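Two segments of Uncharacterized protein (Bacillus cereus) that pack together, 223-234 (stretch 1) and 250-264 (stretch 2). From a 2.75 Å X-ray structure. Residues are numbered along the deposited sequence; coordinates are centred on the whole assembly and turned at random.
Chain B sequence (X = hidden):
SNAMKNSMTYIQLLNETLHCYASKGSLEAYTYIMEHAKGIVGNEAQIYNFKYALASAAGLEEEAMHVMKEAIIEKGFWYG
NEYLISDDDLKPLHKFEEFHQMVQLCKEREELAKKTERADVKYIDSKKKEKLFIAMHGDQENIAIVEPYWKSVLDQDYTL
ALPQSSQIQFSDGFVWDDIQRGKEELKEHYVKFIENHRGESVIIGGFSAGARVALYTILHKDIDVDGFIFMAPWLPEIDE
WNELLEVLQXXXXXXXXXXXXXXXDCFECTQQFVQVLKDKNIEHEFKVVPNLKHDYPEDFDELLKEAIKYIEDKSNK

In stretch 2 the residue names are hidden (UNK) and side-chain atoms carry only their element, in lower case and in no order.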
ATOM      1  N   ILE B 223      -4.576   5.691  22.107  1.00 86.61           N
ATOM      2  CA  ILE B 223      -4.420   5.511  20.685  1.00 88.63           C
ATOM      3  C   ILE B 223      -2.962   5.384  20.302  1.00 85.74           C
ATOM      4  O   ILE B 223      -2.159   6.208  20.693  1.00 88.12           O
ATOM      5  CB  ILE B 223      -4.998   6.713  19.933  1.00 90.96           C
ATOM      6  CG1 ILE B 223      -6.508   6.670  20.009  1.00 95.46           C
ATOM      7  CG2 ILE B 223      -4.613   6.668  18.463  1.00 92.32           C
ATOM      8  CD1 ILE B 223      -7.160   7.743  19.178  1.00100.61           C
ATOM      9  N   ASP B 224      -2.636   4.365  19.520  1.00 85.37           N
ATOM     10  CA  ASP B 224      -1.277   4.144  19.081  1.00 90.06           C
ATOM     11  C   ASP B 224      -1.079   4.882  17.756  1.00 88.82           C
ATOM     12  O   ASP B 224      -1.764   4.596  16.768  1.00 92.97           O
ATOM     13  CB  ASP B 224      -1.060   2.639  18.930  1.00100.39           C
ATOM     14  CG  ASP B 224       0.405   2.260  18.801  1.00110.14           C
ATOM     15  OD1 ASP B 224       1.277   3.135  18.998  1.00114.83           O
ATOM     16  OD2 ASP B 224       0.686   1.067  18.554  1.00115.80           O
ATOM     17  N   VAL B 225      -0.131   5.816  17.744  1.00 84.43           N
ATOM     18  CA  VAL B 225       0.172   6.637  16.582  1.00 78.71           C
ATOM     19  C   VAL B 225       1.647   6.678  16.245  1.00 79.62           C
ATOM     20  O   VAL B 225       2.488   6.689  17.118  1.00 86.78           O
ATOM     21  CB  VAL B 225      -0.304   8.070  16.870  1.00 76.95           C
ATOM     22  CG1 VAL B 225       0.323   9.091  15.968  1.00 73.69           C
ATOM     23  CG2 VAL B 225      -1.813   8.152  16.804  1.00 78.44           C
ATOM     24  N   ASP B 226       1.954   6.710  14.957  1.00 83.45           N
ATOM     25  CA  ASP B 226       3.336   6.771  14.484  1.00 84.05           C
ATOM     26  C   ASP B 226       3.850   8.206  14.403  1.00 78.15           C
ATOM     27  O   ASP B 226       5.048   8.427  14.408  1.00 80.99           O
ATOM     28  CB  ASP B 226       3.476   6.088  13.119  1.00 89.80           C
ATOM     29  CG  ASP B 226       3.157   4.599  13.176  1.00 96.94           C
ATOM     30  OD1 ASP B 226       2.561   4.141  14.181  1.00103.02           O
ATOM     31  OD2 ASP B 226       3.490   3.888  12.201  1.00 99.84           O
ATOM     32  N   GLY B 227       2.950   9.169  14.239  1.00 71.77           N
ATOM     33  CA  GLY B 227       3.332  10.577  14.166  1.00 67.84           C
ATOM     34  C   GLY B 227       2.129  11.480  14.331  1.00 64.37           C
ATOM     35  O   GLY B 227       1.009  11.010  14.356  1.00 63.47           O
ATOM     36  N   PHE B 228       2.337  12.783  14.447  1.00 64.09           N
ATOM     37  CA  PHE B 228       1.201  13.687  14.607  1.00 63.17           C
ATOM     38  C   PHE B 228       1.496  14.981  13.880  1.00 62.54           C
ATOM     39  O   PHE B 228       2.625  15.481  13.915  1.00 67.67           O
ATOM     40  CB  PHE B 228       0.915  13.947  16.086  1.00 62.54           C
ATOM     41  CG  PHE B 228       2.015  14.681  16.789  1.00 62.00           C
ATOM     42  CD1 PHE B 228       3.117  14.011  17.274  1.00 65.96           C
ATOM     43  CD2 PHE B 228       1.945  16.036  16.960  1.00 62.91           C
ATOM     44  CE1 PHE B 228       4.131  14.686  17.947  1.00 70.04           C
ATOM     45  CE2 PHE B 228       2.952  16.725  17.631  1.00 68.01           C
ATOM     46  CZ  PHE B 228       4.050  16.049  18.128  1.00 68.16           C
ATOM     47  N   ILE B 229       0.466  15.557  13.282  1.00 62.58           N
ATOM     48  CA  ILE B 229       0.635  16.793  12.510  1.00 65.59           C
ATOM     49  C   ILE B 229      -0.305  17.896  12.980  1.00 65.12           C
ATOM     50  O   ILE B 229      -1.454  17.943  12.546  1.00 63.62           O
ATOM     51  CB  ILE B 229       0.368  16.519  11.011  1.00 66.59           C
ATOM     52  CG1 ILE B 229       1.197  15.326  10.518  1.00 66.97           C
ATOM     53  CG2 ILE B 229       0.671  17.754  10.173  1.00 67.69           C
ATOM     54  CD1 ILE B 229       0.895  14.931   9.097  1.00 66.80           C
ATOM     55  N   PHE B 230       0.184  18.806  13.822  1.00 66.21           N
ATOM     56  CA  PHE B 230      -0.675  19.865  14.325  1.00 65.57           C
ATOM     57  C   PHE B 230      -0.551  21.188  13.611  1.00 67.23           C
ATOM     58  O   PHE B 230       0.535  21.593  13.203  1.00 74.02           O
ATOM     59  CB  PHE B 230      -0.474  20.092  15.808  1.00 67.96           C
ATOM     60  CG  PHE B 230      -0.630  18.856  16.639  1.00 68.82           C
ATOM     61  CD1 PHE B 230      -1.664  17.959  16.399  1.00 67.46           C
ATOM     62  CD2 PHE B 230       0.091  18.730  17.822  1.00 68.89           C
ATOM     63  CE1 PHE B 230      -1.854  16.862  17.232  1.00 69.68           C
ATOM     64  CE2 PHE B 230      -0.102  17.651  18.657  1.00 66.24           C
ATOM     65  CZ  PHE B 230      -1.068  16.711  18.359  1.00 67.42           C
HETATM   66  N   MSE B 231      -1.691  21.858  13.473  1.00 65.25           N
HETATM   67  CA  MSE B 231      -1.778  23.153  12.803  1.00 61.49           C
HETATM   68  C   MSE B 231      -2.344  24.086  13.823  1.00 61.53           C
HETATM   69  O   MSE B 231      -3.453  23.869  14.341  1.00 61.45           O
HETATM   70  CB  MSE B 231      -2.704  23.015  11.591  1.00 57.36           C
HETATM   71  CG  MSE B 231      -2.981  24.330  10.860  1.00 56.84           C
HETATM   72 SE   MSE B 231      -1.391  24.997   9.898  0.78 57.08          SE
HETATM   73  CE  MSE B 231      -1.202  26.669  10.937  1.00 58.69           C
ATOM     74  N   ALA B 232      -1.562  25.095  14.185  1.00 60.49           N
ATOM     75  CA  ALA B 232      -2.008  26.077  15.169  1.00 59.71           C
ATOM     76  C   ALA B 232      -2.670  25.445  16.396  1.00 56.32           C
ATOM     77  O   ALA B 232      -3.718  25.904  16.856  1.00 53.92           O
ATOM     78  CB  ALA B 232      -2.974  27.038  14.499  1.00 61.62           C
ATOM     79  N   PRO B 233      -2.059  24.393  16.938  1.00 56.08           N
ATOM     80  CA  PRO B 233      -2.615  23.723  18.117  1.00 57.61           C
ATOM     81  C   PRO B 233      -2.833  24.643  19.312  1.00 60.53           C
ATOM     82  O   PRO B 233      -2.048  25.578  19.540  1.00 60.29           O
ATOM     83  CB  PRO B 233      -1.544  22.698  18.476  1.00 57.68           C
ATOM     84  CG  PRO B 233      -0.283  23.281  17.946  1.00 59.14           C
ATOM     85  CD  PRO B 233      -0.653  24.021  16.697  1.00 58.86           C
ATOM     86  N   TRP B 234      -3.913  24.386  20.044  1.00 60.88           N
ATOM     87  CA  TRP B 234      -4.262  25.163  21.211  1.00 64.22           C
ATOM     88  C   TRP B 234      -3.977  24.263  22.393  1.00 66.86           C
ATOM     89  O   TRP B 234      -4.707  23.301  22.646  1.00 68.41           O
ATOM     90  CB  TRP B 234      -5.712  25.609  21.149  1.00 65.63           C
ATOM     91  CG  TRP B 234      -6.089  26.430  22.299  1.00 68.31           C
ATOM     92  CD1 TRP B 234      -5.604  27.681  22.604  1.00 72.38           C
ATOM     93  CD2 TRP B 234      -7.142  26.172  23.221  1.00 68.21           C
ATOM     94  NE1 TRP B 234      -6.225  28.169  23.732  1.00 77.12           N
ATOM     95  CE2 TRP B 234      -7.184  27.269  24.127  1.00 74.01           C
ATOM     96  CE3 TRP B 234      -8.027  25.110  23.402  1.00 66.19           C
ATOM     97  CZ2 TRP B 234      -8.085  27.331  25.195  1.00 71.51           C
ATOM     98  CZ3 TRP B 234      -8.932  25.172  24.473  1.00 70.24           C
ATOM     99  CH2 TRP B 234      -8.952  26.281  25.350  1.00 71.25           C
ATOM    100  N   UNK B 250       9.356   7.477  24.864  1.00125.95           N
ATOM    101  CA  UNK B 250       9.458   6.044  25.178  1.00127.77           C
ATOM    102  C   UNK B 250       8.797   5.203  24.076  1.00123.25           C
ATOM    103  O   UNK B 250       8.931   3.985  24.082  1.00128.34           O
ATOM    104  o   UNK B 250       7.015   5.895  27.975  1.00125.79           O
ATOM    105  c   UNK B 250       7.529   6.101  26.863  1.00127.65           C
ATOM    106  o   UNK B 250       6.902   6.638  25.942  1.00143.98           O
ATOM    107  c   UNK B 250       8.966   5.702  26.614  1.00128.44           C
ATOM    108  N   UNK B 251       8.125   5.851  23.117  1.00116.86           N
ATOM    109  CA  UNK B 251       7.474   5.133  22.003  1.00116.73           C
ATOM    110  C   UNK B 251       7.958   5.581  20.614  1.00115.10           C
ATOM    111  O   UNK B 251       7.471   5.100  19.586  1.00111.91           O
ATOM    112  n   UNK B 251       4.041   2.002  22.112  1.00117.31           N
ATOM    113  c   UNK B 251       5.345   4.567  23.331  1.00116.55           C
ATOM    114  c   UNK B 251       5.944   5.199  22.080  1.00114.59           C
ATOM    115  c   UNK B 251       5.794   3.124  23.542  1.00119.52           C
ATOM    116  c   UNK B 251       5.490   2.189  22.379  1.00118.45           C
ATOM    117  N   UNK B 252       8.930   6.489  20.588  1.00120.21           N
ATOM    118  CA  UNK B 252       9.511   6.986  19.337  1.00119.83           C
ATOM    119  C   UNK B 252       8.471   7.478  18.329  1.00111.73           C
ATOM    120  O   UNK B 252       8.179   6.790  17.343  1.00113.51           O
ATOM    121  c   UNK B 252      11.423   5.336  19.641  1.00129.86           C
ATOM    122  n   UNK B 252      11.950   4.150  19.338  1.00129.53           N
ATOM    123  o   UNK B 252      11.760   5.978  20.632  1.00133.78           O
ATOM    124  c   UNK B 252      10.358   5.874  18.698  1.00125.16           C
ATOM    125  N   UNK B 253       7.917   8.663  18.586  1.00102.86           N
ATOM    126  CA  UNK B 253       6.911   9.262  17.718  1.00 94.10           C
ATOM    127  C   UNK B 253       7.462  10.560  17.136  1.00 94.46           C
ATOM    128  O   UNK B 253       8.108  11.335  17.851  1.00 97.81           O
ATOM    129  c   UNK B 253       4.584  10.189  17.559  1.00 84.79           C
ATOM    130  c   UNK B 253       5.629   9.605  18.498  1.00 87.66           C
ATOM    131  c   UNK B 253       5.094   8.379  19.240  1.00 84.48           C
ATOM    132  c   UNK B 253       3.844   8.641  20.048  1.00 81.34           C
ATOM    133  N   UNK B 254       7.204  10.802  15.850  1.00 92.36           N
ATOM    134  CA  UNK B 254       7.679  12.025  15.176  1.00 87.07           C
ATOM    135  C   UNK B 254       6.564  13.067  15.109  1.00 79.22           C
ATOM    136  O   UNK B 254       5.406  12.728  14.902  1.00 80.29           O
ATOM    137  c   UNK B 254       8.211  11.712  13.781  1.00 89.84           C
ATOM    138  c   UNK B 254       9.960  10.558  12.374  1.00 98.52           C
ATOM    139  n   UNK B 254      11.687   9.353  11.004  1.00107.89           N
ATOM    140  c   UNK B 254       9.390  10.750  13.773  1.00 95.01           C
ATOM    141  c   UNK B 254      11.100   9.546  12.360  1.00104.78           C
ATOM    142  N   UNK B 255       6.915  14.332  15.297  1.00 74.83           N
ATOM    143  CA  UNK B 255       5.931  15.408  15.281  1.00 72.58           C
ATOM    144  C   UNK B 255       6.237  16.492  14.267  1.00 77.02           C
ATOM    145  O   UNK B 255       7.392  16.880  14.075  1.00 77.82           O
ATOM    146  N   UNK B 256       5.198  16.956  13.584  1.00 78.74           N
ATOM    147  CA  UNK B 256       5.354  17.997  12.594  1.00 77.33           C
ATOM    148  C   UNK B 256       4.340  19.016  13.053  1.00 72.17           C
ATOM    149  O   UNK B 256       3.150  18.728  13.099  1.00 67.01           O
ATOM    150  c   UNK B 256       6.300  19.993   7.945  1.00 96.44           C
ATOM    151  c   UNK B 256       4.748  19.505   9.695  1.00 89.79           C
ATOM    152  c   UNK B 256       7.039  18.879   8.283  1.00 94.91           C
ATOM    153  c   UNK B 256       6.628  18.082   9.332  1.00 90.38           C
ATOM    154  c   UNK B 256       5.482  18.383  10.065  1.00 87.41           C
ATOM    155  c   UNK B 256       5.025  17.474  11.199  1.00 82.11           C
ATOM    156  c   UNK B 256       5.158  20.316   8.647  1.00 92.24           C
ATOM    157  o   UNK B 256       6.728  20.790   6.913  1.00104.45           O
ATOM    158  N   UNK B 257       4.825  20.169  13.493  1.00 70.77           N
ATOM    159  CA  UNK B 257       3.963  21.237  13.983  1.00 65.63           C
ATOM    160  C   UNK B 257       4.129  22.468  13.102  1.00 66.44           C
ATOM    161  O   UNK B 257       5.246  22.816  12.705  1.00 69.46           O
ATOM    162  c   UNK B 257       4.310  21.595  15.434  1.00 62.47           C
ATOM    163  c   UNK B 257       3.453  22.755  15.912  1.00 60.77           C
ATOM    164  c   UNK B 257       4.135  20.372  16.319  1.00 61.36           C
ATOM    165  N   UNK B 258       3.012  23.125  12.814  1.00 61.94           N
ATOM    166  CA  UNK B 258       3.023  24.288  11.986  1.00 62.04           C
ATOM    167  C   UNK B 258       2.180  25.341  12.642  1.00 59.38           C
ATOM    168  O   UNK B 258       1.142  25.027  13.197  1.00 62.42           O
ATOM    169  c   UNK B 258       3.122  22.836   9.887  1.00 64.78           C
ATOM    170  c   UNK B 258       2.377  23.963  10.605  1.00 64.73           C
ATOM    171  c   UNK B 258       2.326  25.209   9.717  1.00 65.63           C
ATOM    172  N   UNK B 259       2.608  26.587  12.560  1.00 60.51           N
ATOM    173  CA  UNK B 259       1.837  27.688  13.112  1.00 63.04           C
ATOM    174  C   UNK B 259       2.293  28.982  12.479  1.00 70.26           C
ATOM    175  O   UNK B 259       3.470  29.139  12.121  1.00 73.48           O
ATOM    176  c   UNK B 259       1.964  27.792  14.611  1.00 64.46           C
ATOM    177  s   UNK B 259       0.970  29.141  15.283  1.00 66.52           S
ATOM    178  N   UNK B 260       1.346  29.897  12.319  1.00 74.36           N
ATOM    179  CA  UNK B 260       1.618  31.193  11.720  1.00 79.59           C
ATOM    180  C   UNK B 260       2.008  32.225  12.763  1.00 85.49           C
ATOM    181  O   UNK B 260       1.390  32.314  13.830  1.00 86.20           O
ATOM    182  N   UNK B 261       2.988  33.057  12.415  1.00 89.19           N
ATOM    183  CA  UNK B 261       3.498  34.093  13.312  1.00 91.31           C
ATOM    184  C   UNK B 261       2.567  35.278  13.610  1.00 89.09           C
ATOM    185  O   UNK B 261       2.991  36.230  14.258  1.00 89.80           O
ATOM    186  c   UNK B 261       4.832  34.618  12.787  1.00 97.57           C
ATOM    187  c   UNK B 261       4.714  35.232  11.415  1.00104.20           C
ATOM    188  o   UNK B 261       5.699  35.848  10.960  1.00110.36           O
ATOM    189  o   UNK B 261       3.643  35.089  10.783  1.00110.86           O
ATOM    190  N   UNK B 262       1.324  35.237  13.137  1.00 85.54           N
ATOM    191  CA  UNK B 262       0.359  36.319  13.397  1.00 86.98           C
ATOM    192  C   UNK B 262      -0.852  35.755  14.137  1.00 83.26           C
ATOM    193  O   UNK B 262      -1.876  36.425  14.279  1.00 82.50           O
ATOM    194  c   UNK B 262      -0.118  36.925  12.076  1.00 87.95           C
ATOM    195  c   UNK B 262       0.992  37.465  11.186  1.00 91.98           C
ATOM    196  c   UNK B 262       1.707  38.657  11.779  1.00 95.86           C
ATOM    197  o   UNK B 262       1.125  39.438  12.533  1.00 96.51           O
ATOM    198  n   UNK B 262       2.957  38.846  11.379  1.00 99.36           N
ATOM    199  N   UNK B 263      -0.708  34.525  14.625  1.00 80.55           N
ATOM    200  CA  UNK B 263      -1.768  33.815  15.322  1.00 76.98           C
ATOM    201  C   UNK B 263      -1.781  34.192  16.800  1.00 77.65           C
ATOM    202  O   UNK B 263      -1.201  33.513  17.634  1.00 74.52           O
ATOM    203  c   UNK B 263      -1.524  32.328  15.122  1.00 76.42           C
ATOM    204  o   UNK B 263      -2.697  30.324  15.153  1.00 74.60           O
ATOM    205  o   UNK B 263      -3.463  31.926  16.452  1.00 72.53           O
ATOM    206  c   UNK B 263      -2.651  31.474  15.616  1.00 74.15           C
ATOM    207  N   UNK B 264      -2.489  35.272  17.102  1.00 80.44           N
ATOM    208  CA  UNK B 264      -2.579  35.802  18.447  1.00 86.99           C
ATOM    209  C   UNK B 264      -2.972  34.795  19.533  1.00 86.11           C
ATOM    210  O   UNK B 264      -2.559  34.949  20.681  1.00 88.69           O
ATOM    211  c   UNK B 264      -4.253  39.056  19.764  1.00109.92           C
ATOM    212  o   UNK B 264      -4.278  39.765  20.796  1.00114.99           O
ATOM    213  c   UNK B 264      -3.502  37.022  18.475  1.00 93.56           C
ATOM    214  c   UNK B 264      -3.421  37.792  19.783  1.00104.33           C
ATOM    215  o   UNK B 264      -4.866  39.339  18.708  1.00110.80           O
TER

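Position 250 carries two side-chain carbons, the second bearing two oxygens, and lies out of reach of stretch 1: Asp-250. At 251 four carbons run in a row to a terminal nitrogen, the pattern of lysine. Lys-251 NZ stands 4.3 Å from Asp-224 OD1, opposite charges near each other but beyond a salt bridge. Position 252 has two carbons, the second carrying one oxygen and one nitrogen, and its end leads away from stretch 1; it is Asn-252.

Position 253 shows four carbons forked at the first, one arm two carbons long, with CB pointing toward stretch 1. This is Ile-253. Its CG2 lies 3.6 Å from Gly-227 CA and 4.1 Å from Phe-228 CD1, the latter at the ring edge, while its CG1 is 3.8 Å from Val-225 O.

At 254 four carbons again end in nitrogen, extended with chi2 to chi4 all t: Lys-254, whose NZ is hydrogen-bonded elsewhere in the structure. Its backbone O accepts from Phe-228 N at 3.1 Å. Position 255 has no side-chain atoms and is Gly-255. Its CA sits over one face of the Phe-228 ring, 3.6 Å from the centroid and 25° off the normal, a CH-pi contact. An ideal CB here would fall 2.3 Å from Phe-228 CZ, a clash, so the ring occupies the space that a side chain would need.

Position 256 has one carbon leading to a six-carbon ring that bears an oxygen: Tyr-256. Its CB is 4.4 Å from Ile-229 CG1, on the same face of the sheet, whereas the end of the side chain leads away. Positions 257 and 258 each show one carbon carrying two more, with chi1 t; both are valines. Val-257 CG2 approaches Phe-228 CE2 at 4.1 Å, and its CG1 lies 4.3 Å from Pro-233 CG. On the other face, Val-258 CG1 meets the selenium of selenomethionine Met-231, SE, at 3.7 Å.

Position 259 has one carbon followed by a sulfur, which identifies Cys-259; its SG is 4.3 Å from Ala-232 CA. Position 260, without side-chain atoms, is Gly-260; it opens a type I turn. At 261, two carbons with two oxygens on the second give Asp-261; at 262, three carbons ending in one oxygen and one nitrogen give Gln-262. Neither reaches stretch 1. Position 263 has two carbons, the second with two oxygens: Asp-263, whose N bonds to Gly-260 O at 3.1 Å, closing the turn, and whose OD2 lies 3.4 Å from Ala-232 CB. Position 264 has three carbons, the third carrying two oxygens, and is out of reach of stretch 1: Glu-264.

The contact is a parallel strand pairing, the axes 5° apart. Its ladder continues as Tyr-256 N to Phe-228 O (3.0 Å), Phe-230 N to Tyr-256 O (3.1 Å), Val-258 N to Phe-230 O (2.9 Å) and Ala-232 N to Val-258 O (2.9 Å). Apolar side chains pack on both faces; the two stretches together bury 686 Å², both sides summed.

Stretch 2, residues 250-264: DKNIKGYVVCGDQDE
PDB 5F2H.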